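Malonyl acyl carrier protein transacylase (PDB 3IM8) probably transfers the malonyl group of malonyl-CoA to holo acyl carrier protein, supplying malonyl-ACP for fatty acid synthesis. Local coordinates at residues K30-R35 with S69-R74; L16-D21 with Y46-E51; N268-G273 with A292-Q297; D24-V29 with Y73-E78. All blocks are in the same frame, centred on the assembly; numbering follows the deposited sequence.

Interactions 1 and 4 join the same two helices, 27-40 and 58-78, and share Arg74; their centres lie about 7 Å apart. Interaction 1 is buried and small, with one side-chain hydrogen bond among methyl contacts, whereas interaction 4 is partly buried, mostly apolar, and bridged on its solvent side by a water. Interaction 2, also partly buried, fixes the turn before helix 20-25 to helix 44-50 with a backbone bond and a salt bridge. Interaction 3 is buried and different in kind: parallel strands bonded through their backbones. It meets interaction 1 through Ser69 and Gly273, and interaction 2 through Asp21 and Gln297.

Interaction 1. Residues K30-R35 with S69-R74; sequences KETIDR and SVAIYR
Thr32 lays its methyl group on the backbone of Ala71, CG2 standing 3.6 Å from Ala71 N, where helices 27-40 and 58-78 pack in a nearly antiparallel helix pair of the acyltransferase fold. The axes of the two short segments approach to 8.9 Å with 156° between their directions, and the small Ala71 faces Thr32 at the closest point, the CA atoms 5.6 Å apart. The two branches of the threonine divide the work. CG2, anti to the backbone N, reaches Ala71, with CB of that alanine 3.8 Å from it, and also touches CG1 of Val70. OG1, beside the backbone N, lies next to the side chain of Arg74, which runs extended from CG to NE and crosses the threonine obliquely. Ile33 adds a looser apolar contact, its CD1 4.4 Å from Ala71 CB.

The hydroxyl is gripped twice: it bonds to the carbonyl O of Ile28, one turn earlier in its own helix, and it accepts from the arginine. Phe105 of helix 105-122 packs against Thr32, Val70 and Arg74, side chains from both helices. The bond from Arg74 NH1 to Thr32 OG1 is 2.9 Å long and somewhat bent, 145° at the hydrogen, with the oxygen at the guanidinium edge, 20° out of its plane.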
# COMPACT_ATOMS: atom_id res chain seq x y z
N LYS A 30 -18.15 -0.32 13.15
CA LYS A 30 -18.46 0.98 13.74
C LYS A 30 -17.45 1.28 14.82
O LYS A 30 -16.89 2.36 14.84
CB LYS A 30 -19.95 1.04 14.26
CG LYS A 30 -20.30 2.14 15.31
CD LYS A 30 -21.76 2.59 15.24
CE LYS A 30 -22.06 3.66 16.36
NZ LYS A 30 -21.34 4.94 16.24
N GLU A 31 -17.23 0.33 15.73
CA GLU A 31 -16.23 0.48 16.77
C GLU A 31 -14.87 0.82 16.17
O GLU A 31 -14.25 1.77 16.61
CB GLU A 31 -16.10 -0.81 17.62
CG GLU A 31 -14.91 -0.81 18.61
CD GLU A 31 -15.16 -0.02 19.94
OE1 GLU A 31 -14.20 0.10 20.72
OE2 GLU A 31 -16.29 0.47 20.20
N THR A 32 -14.39 0.07 15.18
CA THR A 32 -13.07 0.37 14.59
C THR A 32 -12.96 1.82 14.03
O THR A 32 -11.98 2.54 14.28
CB THR A 32 -12.65 -0.74 13.52
OG1 THR A 32 -12.61 -2.02 14.17
CG2 THR A 32 -11.25 -0.47 12.87
N ILE A 33 -13.97 2.27 13.27
CA ILE A 33 -13.93 3.62 12.67
C ILE A 33 -14.04 4.71 13.75
O ILE A 33 -13.33 5.69 13.66
CB ILE A 33 -15.03 3.81 11.53
CG1 ILE A 33 -14.83 2.81 10.38
CG2 ILE A 33 -15.01 5.22 10.92
CD1 ILE A 33 -13.45 2.87 9.74
N ASP A 34 -14.97 4.55 14.71
CA ASP A 34 -15.13 5.56 15.80
C ASP A 34 -13.89 5.63 16.70
O ASP A 34 -13.46 6.72 17.08
CB ASP A 34 -16.42 5.35 16.63
CG ASP A 34 -17.73 5.38 15.77
OD1 ASP A 34 -17.69 5.61 14.52
OD2 ASP A 34 -18.82 5.19 16.37
N ARG A 35 -13.25 4.50 16.96
CA ARG A 35 -11.91 4.52 17.57
C ARG A 35 -10.87 5.35 16.78
O ARG A 35 -10.06 6.05 17.37
CB ARG A 35 -11.40 3.10 17.74
CG ARG A 35 -10.93 2.86 19.08
CD ARG A 35 -12.12 2.74 20.04
NE ARG A 35 -11.72 3.03 21.41
CZ ARG A 35 -12.18 2.41 22.51
NH1 ARG A 35 -11.71 2.78 23.69
NH2 ARG A 35 -13.09 1.42 22.44
N SER A 69 -9.66 -0.45 6.05
CA SER A 69 -9.05 -1.76 5.89
C SER A 69 -8.98 -2.59 7.17
O SER A 69 -9.35 -3.76 7.15
CB SER A 69 -7.64 -1.60 5.36
OG SER A 69 -7.72 -0.97 4.09
N VAL A 70 -8.44 -2.02 8.25
CA VAL A 70 -8.43 -2.72 9.56
C VAL A 70 -9.82 -3.19 9.95
O VAL A 70 -10.00 -4.34 10.40
CB VAL A 70 -7.77 -1.89 10.66
CG1 VAL A 70 -7.82 -2.60 12.01
CG2 VAL A 70 -6.30 -1.65 10.28
N ALA A 71 -10.81 -2.32 9.76
CA ALA A 71 -12.22 -2.71 10.03
C ALA A 71 -12.69 -3.91 9.19
O ALA A 71 -13.35 -4.82 9.71
CB ALA A 71 -13.11 -1.56 9.78
N ILE A 72 -12.37 -3.90 7.90
CA ILE A 72 -12.73 -5.02 7.01
C ILE A 72 -12.01 -6.33 7.44
O ILE A 72 -12.60 -7.42 7.48
CB ILE A 72 -12.44 -4.68 5.52
CG1 ILE A 72 -13.34 -3.53 5.07
CG2 ILE A 72 -12.74 -5.90 4.65
CD1 ILE A 72 -13.06 -3.00 3.75
N TYR A 73 -10.75 -6.22 7.77
CA TYR A 73 -10.00 -7.40 8.26
C TYR A 73 -10.63 -7.92 9.54
O TYR A 73 -10.87 -9.13 9.64
CB TYR A 73 -8.53 -7.05 8.46
CG TYR A 73 -7.83 -7.75 9.60
CD1 TYR A 73 -7.36 -9.04 9.47
CD2 TYR A 73 -7.61 -7.09 10.82
CE1 TYR A 73 -6.72 -9.68 10.56
CE2 TYR A 73 -6.99 -7.68 11.87
CZ TYR A 73 -6.54 -8.97 11.75
OH TYR A 73 -5.89 -9.55 12.85
N ARG A 74 -10.95 -7.02 10.48
CA ARG A 74 -11.60 -7.39 11.72
C ARG A 74 -12.96 -8.05 11.50
O ARG A 74 -13.32 -9.01 12.19
CB ARG A 74 -11.70 -6.22 12.71
CG ARG A 74 -10.43 -5.87 13.40
CD ARG A 74 -10.56 -4.57 14.17
NE ARG A 74 -9.37 -4.24 14.96
CZ ARG A 74 -9.34 -3.26 15.85
NH1 ARG A 74 -10.44 -2.53 16.06
NH2 ARG A 74 -8.23 -3.03 16.56

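Interaction 2. Residues L16-D21 with Y46-E51; sequences LGMGRD and YLIDTE
Leu16 rests its branched end on the C-terminal part of helix 44-50, its CD1 3.4 Å from Ile48 O and its CG 3.5 Å from Asp49 O. The peptide groups there are thus covered by a hydrocarbon side chain. CG, anti to the backbone N, carries CD1 over Ile48 O. The next residues, Gly17 to Arg20, form a type II beta turn that leads into helix 20-25, with Gly19 at its N-cap position.

Gly17 brings the backbones together: its N donates to Ile48 O over 2.8 Å, almost straight at 165°. Its CA also lies against Asp49 OD1. Met18 turns its side chain inward, CG held between the backbone N and the carbonyl carbon and the chain extended beyond it. It crosses Ile48 at about a right angle, CG 3.6 Å from Ile48 CG2, while CE reaches CG1 and CD1 of the isoleucine. Both side chains also touch Thr68 of helix 58-78, so this apolar part packs against that helix.

Arg20 ends the walk with a charged contact. The chain bends at chi2 (83°) and crosses Asp49 at about a right angle. Asp24 takes the other terminal nitrogen, NH1, and Arg45 pairs with Asp49 OD1, so charges alternate along a small network. In the salt bridge between the segments, Arg20 NH2 lies 3.0 Å from Asp49 OD2, which sits at the guanidinium edge, only 3° out of its plane.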
# COMPACT_ATOMS: atom_id res chain seq x y z
N LEU A 16 -15.60 7.70 -2.04
CA LEU A 16 -16.50 8.31 -1.08
C LEU A 16 -17.45 7.21 -0.59
O LEU A 16 -17.96 6.45 -1.36
CB LEU A 16 -17.27 9.49 -1.72
CG LEU A 16 -18.03 10.56 -0.92
CD1 LEU A 16 -17.08 11.53 -0.22
CD2 LEU A 16 -18.95 11.32 -1.91
N GLY A 17 -17.64 7.16 0.72
CA GLY A 17 -18.56 6.24 1.34
C GLY A 17 -18.03 4.85 1.61
O GLY A 17 -18.79 4.00 2.06
N MET A 18 -16.75 4.58 1.32
CA MET A 18 -16.20 3.22 1.48
C MET A 18 -16.40 2.67 2.91
O MET A 18 -16.22 3.39 3.90
CB MET A 18 -14.73 3.17 1.10
CG MET A 18 -13.87 4.14 1.94
SD MET A 18 -12.17 4.07 1.52
CE MET A 18 -11.52 4.90 2.96
N GLY A 19 -16.81 1.42 3.00
CA GLY A 19 -17.02 0.82 4.30
C GLY A 19 -18.32 1.20 5.00
O GLY A 19 -18.58 0.72 6.12
N ARG A 20 -19.13 2.07 4.41
CA ARG A 20 -20.33 2.57 5.13
C ARG A 20 -21.37 1.47 5.35
O ARG A 20 -21.99 1.41 6.42
CB ARG A 20 -20.99 3.79 4.41
CG ARG A 20 -22.31 4.26 5.10
CD ARG A 20 -22.00 5.17 6.25
NE ARG A 20 -23.05 5.13 7.27
CZ ARG A 20 -23.25 6.09 8.20
NH1 ARG A 20 -24.19 5.92 9.11
NH2 ARG A 20 -22.51 7.22 8.23
N ASP A 21 -21.60 0.63 4.32
CA ASP A 21 -22.46 -0.57 4.46
C ASP A 21 -22.05 -1.44 5.68
O ASP A 21 -22.88 -1.76 6.58
CB ASP A 21 -22.53 -1.37 3.14
CG ASP A 21 -21.14 -1.74 2.55
OD1 ASP A 21 -20.08 -1.38 3.08
OD2 ASP A 21 -21.11 -2.39 1.49
N TYR A 46 -17.70 10.78 8.77
CA TYR A 46 -18.20 11.93 8.01
C TYR A 46 -17.21 12.34 6.88
O TYR A 46 -17.60 12.57 5.73
CB TYR A 46 -18.43 13.10 8.96
CG TYR A 46 -19.00 14.30 8.23
CD1 TYR A 46 -20.33 14.29 7.76
CD2 TYR A 46 -18.20 15.42 7.99
CE1 TYR A 46 -20.86 15.39 7.04
CE2 TYR A 46 -18.70 16.52 7.30
CZ TYR A 46 -20.03 16.51 6.82
OH TYR A 46 -20.49 17.63 6.14
N LEU A 47 -15.91 12.38 7.19
CA LEU A 47 -14.91 12.67 6.13
C LEU A 47 -15.05 11.69 4.99
O LEU A 47 -15.17 12.08 3.82
CB LEU A 47 -13.49 12.65 6.70
CG LEU A 47 -12.30 13.05 5.82
CD1 LEU A 47 -11.13 13.53 6.66
CD2 LEU A 47 -11.89 11.90 4.96
N ILE A 48 -15.07 10.40 5.32
CA ILE A 48 -15.13 9.39 4.28
C ILE A 48 -16.43 9.49 3.43
O ILE A 48 -16.43 9.27 2.19
CB ILE A 48 -14.91 7.91 4.87
CG1 ILE A 48 -13.44 7.71 5.32
CG2 ILE A 48 -15.21 6.88 3.80
CD1 ILE A 48 -13.25 6.56 6.37
N ASP A 49 -17.53 9.79 4.10
CA ASP A 49 -18.83 9.83 3.49
C ASP A 49 -19.19 11.12 2.70
O ASP A 49 -20.14 11.10 1.87
CB ASP A 49 -19.87 9.64 4.59
CG ASP A 49 -19.82 8.28 5.21
OD1 ASP A 49 -19.24 7.37 4.58
OD2 ASP A 49 -20.36 8.11 6.29
N THR A 50 -18.51 12.24 3.01
CA THR A 50 -19.01 13.55 2.55
C THR A 50 -17.93 14.51 2.05
O THR A 50 -18.27 15.44 1.32
CB THR A 50 -19.82 14.26 3.66
OG1 THR A 50 -20.58 13.30 4.40
CG2 THR A 50 -20.79 15.32 3.07
N GLU A 51 -16.69 14.36 2.49
CA GLU A 51 -15.65 15.30 2.11
C GLU A 51 -14.77 14.66 1.05
O GLU A 51 -13.77 14.02 1.38
CB GLU A 51 -14.81 15.71 3.32
CG GLU A 51 -15.53 16.62 4.30
CD GLU A 51 -14.77 16.80 5.60
OE1 GLU A 51 -14.64 17.95 6.05
OE2 GLU A 51 -14.30 15.79 6.16

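Interaction 3. Residues N268-G273 with A292-Q297; sequences NFIEIG and AHVEDQ
Glu271 meets His293 first through its CB, which lies 3.8 Å from His293 CB on the face of the sheet that both share. Its CG is anti to the backbone N (chi1 170°) and the chain continues extended, past the histidine, its carboxylate plane turned 72° from the imidazole ring. At the tip, OE1 comes within 4.2 Å of His293 CB, but the polar partners lie in the neighbouring helix 277-285: OE1 bonds to Ser279 OG and OE2 to the backbone N of Leu278. The carboxylate is therefore held by two bonds near the start of this helix, where the helix dipole would probably favour its negative charge.

The strands beneath are joined by backbone bonds. Ala292 N donates to Phe269 O, and Ala292 O in turn accepts from Glu271 N at 2.8 Å. One step on, Val294 N reaches Glu271 O, again over 2.8 Å. Gly273 N closes the series on Val294 O, just past the end of strand 268-272, and Gly273 CA lies 3.8 Å from Glu295 CB.

On the opposite face, Ile270 makes loose apolar contacts, its CG1 4.3 Å from Ala292 CB and its CG2 near Val294 CG2. Ile72 and Leu76 of helix 58-78 cover this side. Strand 268-272 is also bonded to strand 4-8, while strand 290-294 lies at the border of the four-stranded parallel sheet. With helix 277-285 linking them, the two strands form a beta-alpha-beta crossover.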
# COMPACT_ATOMS: atom_id res chain seq x y z
N ASN A 268 -4.38 -19.43 -1.19
CA ASN A 268 -5.55 -18.59 -1.30
C ASN A 268 -5.19 -17.09 -1.00
O ASN A 268 -4.54 -16.81 0.01
CB ASN A 268 -6.50 -19.10 -0.21
CG ASN A 268 -7.95 -19.02 -0.60
OD1 ASN A 268 -8.78 -18.48 0.16
ND2 ASN A 268 -8.29 -19.56 -1.78
N PHE A 269 -5.60 -16.14 -1.83
CA PHE A 269 -5.31 -14.71 -1.53
C PHE A 269 -6.58 -13.90 -1.32
O PHE A 269 -7.48 -13.98 -2.14
CB PHE A 269 -4.43 -14.02 -2.58
CG PHE A 269 -3.02 -14.58 -2.68
CD1 PHE A 269 -1.97 -13.99 -1.97
CD2 PHE A 269 -2.74 -15.67 -3.53
CE1 PHE A 269 -0.67 -14.47 -2.06
CE2 PHE A 269 -1.41 -16.17 -3.64
CZ PHE A 269 -0.39 -15.58 -2.91
N ILE A 270 -6.67 -13.14 -0.21
CA ILE A 270 -7.88 -12.29 0.03
C ILE A 270 -7.39 -10.86 0.10
O ILE A 270 -6.60 -10.52 0.99
CB ILE A 270 -8.70 -12.69 1.28
CG1 ILE A 270 -9.35 -14.09 1.08
CG2 ILE A 270 -9.83 -11.70 1.54
CD1 ILE A 270 -10.03 -14.66 2.33
N GLU A 271 -7.82 -10.04 -0.86
CA GLU A 271 -7.44 -8.64 -0.82
C GLU A 271 -8.46 -7.91 0.04
O GLU A 271 -9.69 -8.03 -0.18
CB GLU A 271 -7.34 -8.03 -2.23
CG GLU A 271 -7.17 -6.52 -2.21
CD GLU A 271 -7.00 -5.95 -3.57
OE1 GLU A 271 -7.33 -6.66 -4.54
OE2 GLU A 271 -6.53 -4.80 -3.67
N ILE A 272 -7.98 -7.17 1.03
CA ILE A 272 -8.84 -6.45 1.97
C ILE A 272 -9.03 -5.04 1.40
O ILE A 272 -8.05 -4.38 1.14
CB ILE A 272 -8.14 -6.31 3.33
CG1 ILE A 272 -7.65 -7.66 3.83
CG2 ILE A 272 -9.08 -5.54 4.36
CD1 ILE A 272 -8.77 -8.68 3.99
N GLY A 273 -10.27 -4.58 1.24
CA GLY A 273 -10.54 -3.33 0.51
C GLY A 273 -10.09 -2.10 1.32
O GLY A 273 -9.61 -2.26 2.43
N ALA A 292 -9.70 -13.52 -4.08
CA ALA A 292 -10.95 -12.96 -3.66
C ALA A 292 -10.58 -11.61 -3.07
O ALA A 292 -9.45 -11.39 -2.63
CB ALA A 292 -11.53 -13.83 -2.58
N HIS A 293 -11.51 -10.68 -3.09
CA HIS A 293 -11.32 -9.43 -2.41
C HIS A 293 -12.58 -9.10 -1.64
O HIS A 293 -13.64 -9.54 -2.02
CB HIS A 293 -10.96 -8.33 -3.41
CG HIS A 293 -12.03 -8.05 -4.42
ND1 HIS A 293 -13.00 -7.08 -4.23
CD2 HIS A 293 -12.28 -8.59 -5.64
CE1 HIS A 293 -13.80 -7.04 -5.28
NE2 HIS A 293 -13.39 -7.96 -6.14
N VAL A 294 -12.47 -8.32 -0.55
CA VAL A 294 -13.63 -7.87 0.18
C VAL A 294 -13.52 -6.37 0.42
O VAL A 294 -12.53 -5.93 1.05
CB VAL A 294 -13.79 -8.64 1.53
CG1 VAL A 294 -15.03 -8.13 2.27
CG2 VAL A 294 -14.00 -10.09 1.28
N GLU A 295 -14.47 -5.59 -0.13
CA GLU A 295 -14.51 -4.13 0.12
C GLU A 295 -15.93 -3.60 0.47
O GLU A 295 -16.07 -2.47 0.91
CB GLU A 295 -14.00 -3.36 -1.12
CG GLU A 295 -14.96 -3.46 -2.29
CD GLU A 295 -14.53 -2.67 -3.48
OE1 GLU A 295 -13.74 -1.73 -3.34
OE2 GLU A 295 -14.95 -3.04 -4.59
N ASP A 296 -16.96 -4.44 0.28
CA ASP A 296 -18.38 -4.07 0.43
C ASP A 296 -19.30 -5.32 0.66
O ASP A 296 -18.81 -6.44 0.74
CB ASP A 296 -18.88 -3.22 -0.77
CG ASP A 296 -18.80 -3.95 -2.11
OD1 ASP A 296 -18.57 -5.18 -2.11
OD2 ASP A 296 -18.92 -3.30 -3.17
N GLN A 297 -20.61 -5.13 0.78
CA GLN A 297 -21.49 -6.24 1.18
C GLN A 297 -21.45 -7.30 0.12
O GLN A 297 -21.25 -8.50 0.42
CB GLN A 297 -22.95 -5.81 1.49
CG GLN A 297 -23.75 -6.92 2.29
CD GLN A 297 -23.13 -7.20 3.66
OE1 GLN A 297 -22.53 -6.30 4.28
NE2 GLN A 297 -23.26 -8.45 4.15
O HOH W 1 -11.29 -5.53 -1.79

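Interaction 4. Residues D24-V29 with Y73-E78; sequences DQYPIV and YRLLQE
Tyr26 turns one face of its ring to Leu75, whose CD1 sits 3.7 Å from the ring centroid, 19° off the normal, in a CH-pi contact. The other methyl, CD2, reaches Tyr26 CD2 at 3.7 Å, so both branches of the leucine lie against the ring; CG anti to the backbone N (chi1 176°) places the branch point for this. Gln25 CG covers the opposite face toward the rim. Beyond the ring, Val29 CG2 touches Leu75 CB at 4.0 Å, and Ile28 CG1 packs on Arg74 CB, the two side chains crossing at about a right angle.

Toward solvent, Glu78 extends beyond CG and slides past Ile28 in the opposite direction. Its OE2 lies 3.5 Å from Ile28 CG2. Glu78 OE2 accepts a bond from a water 2.6 Å away, which itself accepts from Ile28 N at 2.7 Å. The water thus links the carboxylate to an amide in the first turn of helix 27-40.

Farther out, Tyr26 OH makes weak bonds with Lys79 NZ and Gln297 NE2, while Leu300 of helix 297-304 touches the tyrosine and Phe22 touches Val29 and Leu75. Tyr26 is the first residue past helix 20-25 and stands at the N-cap position of helix 27-40, so the arrangement is a helix-break-helix junction, one residue long, packed on the C-terminal end of helix 58-78 in the acyltransferase domain.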
# COMPACT_ATOMS: atom_id res chain seq x y z
N ASP A 24 -22.69 0.48 9.34
CA ASP A 24 -24.03 0.45 9.87
C ASP A 24 -24.48 -0.96 10.34
O ASP A 24 -25.23 -1.11 11.33
CB ASP A 24 -24.99 0.99 8.81
CG ASP A 24 -24.82 2.46 8.60
OD1 ASP A 24 -24.67 3.19 9.59
OD2 ASP A 24 -24.84 2.92 7.46
N GLN A 25 -23.97 -1.97 9.64
CA GLN A 25 -24.42 -3.35 9.82
C GLN A 25 -23.65 -4.15 10.87
O GLN A 25 -24.20 -5.03 11.49
CB GLN A 25 -24.31 -4.12 8.51
CG GLN A 25 -24.68 -5.57 8.72
CD GLN A 25 -25.26 -6.15 7.50
OE1 GLN A 25 -25.17 -5.56 6.43
NE2 GLN A 25 -25.86 -7.32 7.63
N TYR A 26 -22.36 -3.86 11.02
CA TYR A 26 -21.48 -4.64 11.87
C TYR A 26 -20.86 -3.80 13.01
O TYR A 26 -20.03 -2.94 12.75
CB TYR A 26 -20.41 -5.28 10.98
CG TYR A 26 -20.96 -6.31 10.00
CD1 TYR A 26 -21.29 -7.60 10.42
CD2 TYR A 26 -21.16 -5.99 8.67
CE1 TYR A 26 -21.83 -8.52 9.53
CE2 TYR A 26 -21.68 -6.95 7.77
CZ TYR A 26 -22.01 -8.19 8.22
OH TYR A 26 -22.51 -9.12 7.34
N PRO A 27 -21.26 -4.02 14.28
CA PRO A 27 -20.60 -3.24 15.37
C PRO A 27 -19.07 -3.30 15.42
O PRO A 27 -18.45 -2.34 15.89
CB PRO A 27 -21.15 -3.88 16.66
CG PRO A 27 -22.53 -4.41 16.23
CD PRO A 27 -22.29 -4.93 14.80
N ILE A 28 -18.46 -4.41 15.01
CA ILE A 28 -16.99 -4.46 15.03
C ILE A 28 -16.42 -3.38 14.09
O ILE A 28 -15.36 -2.80 14.38
CB ILE A 28 -16.38 -5.88 14.71
CG1 ILE A 28 -14.87 -5.93 14.97
CG2 ILE A 28 -16.64 -6.27 13.27
CD1 ILE A 28 -14.43 -5.65 16.41
N VAL A 29 -17.16 -3.10 13.01
CA VAL A 29 -16.78 -2.03 12.03
C VAL A 29 -16.97 -0.59 12.59
O VAL A 29 -16.01 0.22 12.55
CB VAL A 29 -17.30 -2.30 10.55
CG1 VAL A 29 -16.94 -1.14 9.58
CG2 VAL A 29 -16.67 -3.59 10.02
N TYR A 73 -10.75 -6.22 7.77
CA TYR A 73 -10.00 -7.40 8.26
C TYR A 73 -10.63 -7.92 9.54
O TYR A 73 -10.87 -9.13 9.64
CB TYR A 73 -8.53 -7.05 8.46
CG TYR A 73 -7.83 -7.75 9.60
CD1 TYR A 73 -7.36 -9.04 9.47
CD2 TYR A 73 -7.61 -7.09 10.82
CE1 TYR A 73 -6.72 -9.68 10.56
CE2 TYR A 73 -6.99 -7.68 11.87
CZ TYR A 73 -6.54 -8.97 11.75
OH TYR A 73 -5.89 -9.55 12.85
N ARG A 74 -10.95 -7.02 10.48
CA ARG A 74 -11.60 -7.39 11.72
C ARG A 74 -12.96 -8.05 11.50
O ARG A 74 -13.32 -9.01 12.19
CB ARG A 74 -11.70 -6.22 12.71
CG ARG A 74 -10.43 -5.87 13.40
CD ARG A 74 -10.56 -4.57 14.17
NE ARG A 74 -9.37 -4.24 14.96
CZ ARG A 74 -9.34 -3.26 15.85
NH1 ARG A 74 -10.44 -2.53 16.06
NH2 ARG A 74 -8.23 -3.03 16.56
N LEU A 75 -13.71 -7.56 10.50
CA LEU A 75 -14.95 -8.21 10.11
C LEU A 75 -14.71 -9.65 9.62
O LEU A 75 -15.40 -10.59 10.09
CB LEU A 75 -15.74 -7.37 9.09
CG LEU A 75 -17.04 -7.95 8.48
CD1 LEU A 75 -18.04 -8.45 9.53
CD2 LEU A 75 -17.71 -6.95 7.56
N LEU A 76 -13.77 -9.81 8.68
CA LEU A 76 -13.37 -11.12 8.20
C LEU A 76 -13.02 -12.05 9.39
O LEU A 76 -13.46 -13.21 9.41
CB LEU A 76 -12.21 -11.02 7.17
CG LEU A 76 -12.53 -10.44 5.78
CD1 LEU A 76 -11.54 -10.87 4.79
CD2 LEU A 76 -13.91 -10.92 5.31
N GLN A 77 -12.30 -11.53 10.40
CA GLN A 77 -11.99 -12.29 11.61
C GLN A 77 -13.22 -12.82 12.34
O GLN A 77 -13.27 -14.00 12.73
CB GLN A 77 -11.12 -11.50 12.58
CG GLN A 77 -9.67 -11.36 12.17
CD GLN A 77 -8.83 -10.78 13.27
OE1 GLN A 77 -9.07 -9.65 13.75
NE2 GLN A 77 -7.82 -11.53 13.65
N GLU A 78 -14.23 -11.97 12.51
CA GLU A 78 -15.54 -12.34 13.06
C GLU A 78 -16.28 -13.40 12.25
O GLU A 78 -17.00 -14.19 12.83
CB GLU A 78 -16.43 -11.09 13.17
CG GLU A 78 -17.93 -11.36 13.53
CD GLU A 78 -18.78 -10.08 13.60
OE1 GLU A 78 -19.81 -10.04 12.91
OE2 GLU A 78 -18.41 -9.11 14.34
O HOH W 2 -19.59 -6.83 14.58